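Local coordinates for protein response regulator FixJ (Bradyrhizobium japonicum, PDB 5XSO) that induces expression of nifA, required for activating classical nif and fix genes, and of fixK, required for FixN activation, when activated by its partner kinase FixL, at residues 16-21 against 55-60; 151-156 against 189-194. One frame throughout, in Å; residues are numbered along the deposited sequence. Where two conformers were deposited one is given.

Contact 1 of 2, residues 16-21 against 55-60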
loop_
_atom_site.group_PDB
_atom_site.type_symbol
_atom_site.label_atom_id
_atom_site.label_comp_id
_atom_site.label_asym_id
_atom_site.label_seq_id
_atom_site.Cartn_x
_atom_site.Cartn_y
_atom_site.Cartn_z
ATOM N N HIS A 16 -10.613 12.008 3.439
ATOM C CA HIS A 16 -10.454 12.684 2.160
ATOM C C HIS A 16 -10.657 11.698 1.016
ATOM O O HIS A 16 -10.207 10.553 1.091
ATOM C CB HIS A 16 -9.087 13.343 2.001
ATOM C CG HIS A 16 -9.112 14.461 1.016
ATOM N ND1 HIS A 16 -9.604 15.712 1.334
ATOM C CD2 HIS A 16 -8.814 14.495 -0.305
ATOM C CE1 HIS A 16 -9.559 16.485 0.259
ATOM N NE2 HIS A 16 -9.085 15.769 -0.749
ATOM N N ILE A 17 -11.346 12.140 -0.038
ATOM C CA ILE A 17 -11.683 11.275 -1.180
ATOM C C ILE A 17 -11.038 11.847 -2.431
ATOM O O ILE A 17 -11.161 13.048 -2.701
ATOM C CB ILE A 17 -13.207 11.151 -1.393
ATOM C CG1 ILE A 17 -13.977 10.892 -0.075
ATOM C CG2 ILE A 17 -13.532 10.032 -2.480
ATOM C CD1 ILE A 17 -13.468 9.645 0.645
ATOM N N TYR A 18 -10.377 11.001 -3.214
ATOM C CA TYR A 18 -9.810 11.423 -4.487
ATOM C C TYR A 18 -10.706 10.831 -5.569
ATOM O O TYR A 18 -10.677 9.614 -5.803
ATOM C CB TYR A 18 -8.358 10.966 -4.630
ATOM C CG TYR A 18 -7.451 11.615 -3.611
ATOM C CD1 TYR A 18 -7.266 12.998 -3.613
ATOM C CD2 TYR A 18 -6.848 10.865 -2.609
ATOM C CE1 TYR A 18 -6.456 13.614 -2.671
ATOM C CE2 TYR A 18 -6.010 11.480 -1.633
ATOM C CZ TYR A 18 -5.839 12.852 -1.674
ATOM O OH TYR A 18 -5.066 13.496 -0.728
ATOM N N VAL A 19 -11.486 11.681 -6.233
ATOM C CA VAL A 19 -12.420 11.231 -7.277
ATOM C C VAL A 19 -11.736 11.314 -8.635
ATOM O O VAL A 19 -11.211 12.375 -9.009
ATOM C CB VAL A 19 -13.695 12.089 -7.274
ATOM C CG1 VAL A 19 -14.611 11.734 -8.471
ATOM C CG2 VAL A 19 -14.469 11.899 -5.941
ATOM N N ILE A 20 -11.807 10.227 -9.406
ATOM C CA ILE A 20 -11.204 10.178 -10.735
ATOM C C ILE A 20 -12.297 9.778 -11.703
ATOM O O ILE A 20 -12.759 8.623 -11.684
ATOM C CB ILE A 20 -10.029 9.199 -10.825
ATOM C CG1 ILE A 20 -8.966 9.528 -9.766
ATOM C CG2 ILE A 20 -9.470 9.252 -12.232
ATOM C CD1 ILE A 20 -7.833 8.461 -9.699
ATOM N N ASP A 21 -12.775 10.732 -12.508
ATOM C CA ASP A 21 -13.867 10.396 -13.417
ATOM C C ASP A 21 -13.847 11.391 -14.558
ATOM O O ASP A 21 -13.762 12.588 -14.317
ATOM C CB ASP A 21 -15.237 10.422 -12.726
ATOM C CG ASP A 21 -16.277 9.617 -13.478
ATOM O OD1 ASP A 21 -16.389 9.748 -14.729
ATOM O OD2 ASP A 21 -16.960 8.805 -12.822
ATOM N N PRO A 55 2.383 11.748 -5.631
ATOM C CA PRO A 55 3.432 11.823 -4.600
ATOM C C PRO A 55 3.206 12.914 -3.553
ATOM O O PRO A 55 3.714 12.779 -2.435
ATOM C CB PRO A 55 4.720 12.060 -5.407
ATOM C CG PRO A 55 4.273 12.353 -6.820
ATOM C CD PRO A 55 2.946 11.720 -6.993
ATOM N N GLY A 56 2.437 13.964 -3.854
ATOM C CA GLY A 56 2.175 15.021 -2.898
ATOM C C GLY A 56 0.856 14.944 -2.149
ATOM O O GLY A 56 0.563 15.837 -1.347
ATOM N N LEU A 57 0.043 13.913 -2.384
ATOM C CA LEU A 57 -1.268 13.819 -1.750
ATOM C C LEU A 57 -1.202 13.146 -0.391
ATOM O O LEU A 57 -0.525 12.131 -0.216
ATOM C CB LEU A 57 -2.274 13.039 -2.614
ATOM C CG LEU A 57 -2.613 13.659 -3.966
ATOM C CD1 LEU A 57 -3.323 12.622 -4.884
ATOM C CD2 LEU A 57 -3.409 14.976 -3.715
ATOM N N SER A 58 -1.999 13.655 0.539
ATOM C CA SER A 58 -2.138 13.029 1.844
ATOM C C SER A 58 -3.172 11.902 1.792
ATOM O O SER A 58 -3.985 11.799 0.856
ATOM C CB SER A 58 -2.550 14.057 2.882
ATOM O OG SER A 58 -3.729 14.706 2.460
ATOM N N PHE A 59 -3.169 11.078 2.845
ATOM C CA PHE A 59 -3.940 9.840 2.841
ATOM C C PHE A 59 -5.416 10.088 2.546
ATOM O O PHE A 59 -6.021 11.031 3.059
ATOM C CB PHE A 59 -3.818 9.128 4.182
ATOM C CG PHE A 59 -4.634 7.882 4.261
ATOM C CD1 PHE A 59 -4.243 6.737 3.604
ATOM C CD2 PHE A 59 -5.827 7.866 4.979
ATOM C CE1 PHE A 59 -5.019 5.562 3.681
ATOM C CE2 PHE A 59 -6.599 6.743 5.063
ATOM C CZ PHE A 59 -6.210 5.556 4.410
ATOM N N GLY A 60 -5.986 9.245 1.699
ATOM C CA GLY A 60 -7.416 9.295 1.460
ATOM C C GLY A 60 -7.830 8.111 0.616
ATOM O O GLY A 60 -7.021 7.254 0.255
HETATM O O HOH W 1 -8.343 10.733 4.501
#
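Tyr18 meets Ser58 at its ring edge and Leu57 over one ring face, and the largest single share of the surface buried in this contact belongs to that tyrosine. CG of Tyr18 lies anti to its carbonyl carbon (chi1 -65°), which starts the ring toward the 55-60 loop. Its phenol oxygen donates a hydrogen bond to a backbone carbonyl, with OH of Tyr18 2.6 Å from O of Ser58. The C=O...donor angle is 133°, and the acceptor lies close to the ring plane. Leu57 works on the face instead. Its CD1 stands 4.0 Å from the centroid of the Tyr18 ring, nearly on the normal, in a CH-pi contact, while its CD2 packs 3.5 Å from CE1 of Tyr18. Leu57 probably limits turning of the ring, while the bond at OH fixes its tip. Gly60 fits closely against the strand: its CA is 3.1 Å from O of His16, and a CB would clash with that oxygen. One water joins the backbones here, accepting from N of His16 and donating to O of Phe59. In this CheY-like receiver domain, strand 16-20 lies between strands 40-44 and 61-65 of a parallel sheet. His16 NE2 bonds to Thr42 on the first, Tyr18 pairs through its backbone with Cys61 and Val63 on the second, and the 55-60 loop leads from helix 47-53 into strand 61-65, with Phe59 packed on helix 119-138.

Contact 2 of 2, residues 151-156 against 189-194; sequences ASLSPR and ANVMTK. With FMT (formic acid), chain I.
Lys194 reaches from its helix to the carbonyl of Ser152, where helix 140-152 gives way to helix 155-166, and its ammonium is held by that oxygen and by a salt bridge to Glu157. The setting is the LuxR-type helix-turn-helix domain, where helix 184-195 packs against this junction. The lysine chain is extended beyond CG, and NZ donates to O of Ser152 at 2.9 Å, with a C=O...donor angle of 140° and the donor tilted 29° from the carbonyl plane. A further bond, to O2 of a formic acid molecule probably left from crystallisation, is weak. The aliphatic part of the chain is used as well: CD of Lys194 lies 3.7 Å from CD2 of Leu153, the two side chains running alongside in opposite senses. That same methyl also approaches Val191, 4.4 Å from its CG2. A methionine in place of Lys194 would probably keep some of this apolar packing but leave the Ser152 carbonyl without this donor and remove the positive charge facing Glu157, which would keep its bond from Ser154 N. At the backbone of the same lysine, a water donates to both OG of Ser152, at 2.8 Å, and O of Lys194, at 3.1 Å.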
loop_
_atom_site.group_PDB
_atom_site.type_symbol
_atom_site.label_atom_id
_atom_site.label_comp_id
_atom_site.label_asym_id
_atom_site.label_seq_id
_atom_site.Cartn_x
_atom_site.Cartn_y
_atom_site.Cartn_z
ATOM N N ALA A 151 17.732 -2.615 3.591
ATOM C CA ALA A 151 18.507 -2.347 2.392
ATOM C C ALA A 151 19.934 -1.951 2.716
ATOM O O ALA A 151 20.812 -2.124 1.863
ATOM C CB ALA A 151 17.838 -1.247 1.541
ATOM N N SER A 152 20.204 -1.476 3.943
ATOM C CA SER A 152 21.561 -1.107 4.296
ATOM C C SER A 152 22.430 -2.319 4.642
ATOM O O SER A 152 23.658 -2.182 4.686
ATOM C CB SER A 152 21.594 -0.127 5.468
ATOM O OG SER A 152 21.333 -0.742 6.731
ATOM N N LEU A 153 21.833 -3.482 4.901
ATOM C CA LEU A 153 22.632 -4.683 5.157
ATOM C C LEU A 153 23.435 -5.078 3.917
ATOM O O LEU A 153 22.972 -4.951 2.803
ATOM C CB LEU A 153 21.732 -5.855 5.525
ATOM C CG LEU A 153 20.768 -5.566 6.673
ATOM C CD1 LEU A 153 19.911 -6.829 6.885
ATOM C CD2 LEU A 153 21.628 -5.284 7.909
ATOM N N SER A 154 24.636 -5.637 4.132
ATOM C CA SER A 154 25.382 -6.237 3.022
ATOM C C SER A 154 24.702 -7.559 2.661
ATOM O O SER A 154 23.837 -8.061 3.405
ATOM C CB SER A 154 26.823 -6.477 3.460
ATOM O OG SER A 154 26.862 -7.640 4.316
ATOM N N PRO A 155 25.070 -8.162 1.537
ATOM C CA PRO A 155 24.475 -9.460 1.200
ATOM C C PRO A 155 24.710 -10.512 2.261
ATOM O O PRO A 155 23.768 -11.247 2.592
ATOM C CB PRO A 155 25.139 -9.820 -0.168
ATOM C CG PRO A 155 25.410 -8.488 -0.765
ATOM C CD PRO A 155 25.913 -7.656 0.415
ATOM N N ARG A 156 25.914 -10.608 2.840
ATOM C CA ARG A 156 26.121 -11.646 3.836
ATOM C C ARG A 156 25.341 -11.316 5.100
ATOM O O ARG A 156 24.892 -12.210 5.826
ATOM C CB ARG A 156 27.587 -11.731 4.211
ATOM C CG ARG A 156 28.517 -12.377 3.126
ATOM C CD ARG A 156 27.889 -13.592 2.439
ATOM N NE ARG A 156 28.852 -14.278 1.572
ATOM C CZ ARG A 156 28.669 -15.510 1.121
ATOM N NH1 ARG A 156 27.561 -16.196 1.436
ATOM N NH2 ARG A 156 29.607 -16.072 0.363
ATOM N N ALA A 189 26.600 -8.899 14.657
ATOM C CA ALA A 189 26.691 -7.586 15.336
ATOM C C ALA A 189 26.291 -6.463 14.382
ATOM O O ALA A 189 25.569 -5.511 14.777
ATOM C CB ALA A 189 28.099 -7.329 15.845
ATOM N N ASN A 190 26.768 -6.528 13.133
ATOM C CA ASN A 190 26.373 -5.532 12.138
ATOM C C ASN A 190 24.879 -5.559 11.877
ATOM O O ASN A 190 24.246 -4.489 11.713
ATOM C CB ASN A 190 27.091 -5.751 10.804
ATOM C CG ASN A 190 28.627 -5.585 10.880
ATOM O OD1 ASN A 190 29.378 -5.983 9.936
ATOM N ND2 ASN A 190 29.109 -5.096 11.993
ATOM N N VAL A 191 24.297 -6.769 11.762
ATOM C CA VAL A 191 22.852 -6.870 11.604
ATOM C C VAL A 191 22.131 -6.151 12.751
ATOM O O VAL A 191 21.200 -5.358 12.534
ATOM C CB VAL A 191 22.417 -8.351 11.519
ATOM C CG1 VAL A 191 20.871 -8.448 11.685
ATOM C CG2 VAL A 191 22.783 -8.879 10.101
ATOM N N MET A 192 22.497 -6.476 13.985
ATOM C CA MET A 192 21.774 -5.899 15.113
ATOM C C MET A 192 21.913 -4.376 15.130
ATOM O O MET A 192 20.932 -3.652 15.407
ATOM C CB MET A 192 22.273 -6.549 16.404
ATOM C CG MET A 192 22.181 -8.098 16.325
ATOM S SD MET A 192 20.489 -8.731 16.023
ATOM C CE MET A 192 19.703 -8.507 17.579
ATOM N N THR A 193 23.115 -3.854 14.830
ATOM C CA THR A 193 23.332 -2.394 14.830
ATOM C C THR A 193 22.565 -1.698 13.703
ATOM O O THR A 193 21.898 -0.670 13.925
ATOM C CB THR A 193 24.839 -2.092 14.729
ATOM O OG1 THR A 193 25.492 -2.679 15.848
ATOM C CG2 THR A 193 25.107 -0.548 14.765
ATOM N N LYS A 194 22.636 -2.245 12.483
ATOM C CA LYS A 194 21.989 -1.607 11.350
ATOM C C LYS A 194 20.476 -1.682 11.477
ATOM O O LYS A 194 19.773 -0.723 11.136
ATOM C CB LYS A 194 22.445 -2.277 10.045
ATOM C CG LYS A 194 23.862 -1.913 9.598
ATOM C CD LYS A 194 24.168 -2.587 8.276
ATOM C CE LYS A 194 25.578 -2.145 7.734
ATOM N NZ LYS A 194 25.880 -2.795 6.388
HETATM C C FMT I . 28.106 -1.801 4.467
HETATM O O1 FMT I . 27.309 -1.803 3.522
HETATM O O2 FMT I . 27.977 -1.117 5.489
HETATM O O HOH W 2 21.066 0.984 8.914
#

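Overall arrangement
Contacts 1 and 2 come one after the other along the chain, the first closing before the second opens, and each ties together parts of a different domain: the receiver and the LuxR-type DNA-binding domain. Their centres are 36 Å apart, on opposite sides of the chain's centre, and their nearest atoms about 20 Å, so they do not touch. Contact 1 includes Asp21, a likely magnesium ligand with Asp22, Asp65 and Arg67, though its touching residues lie away from that site. The 189-194 segment of contact 2 begins at the last residue of the helix-turn-helix range 170-189. The deposited protein is the unphosphorylated monomer.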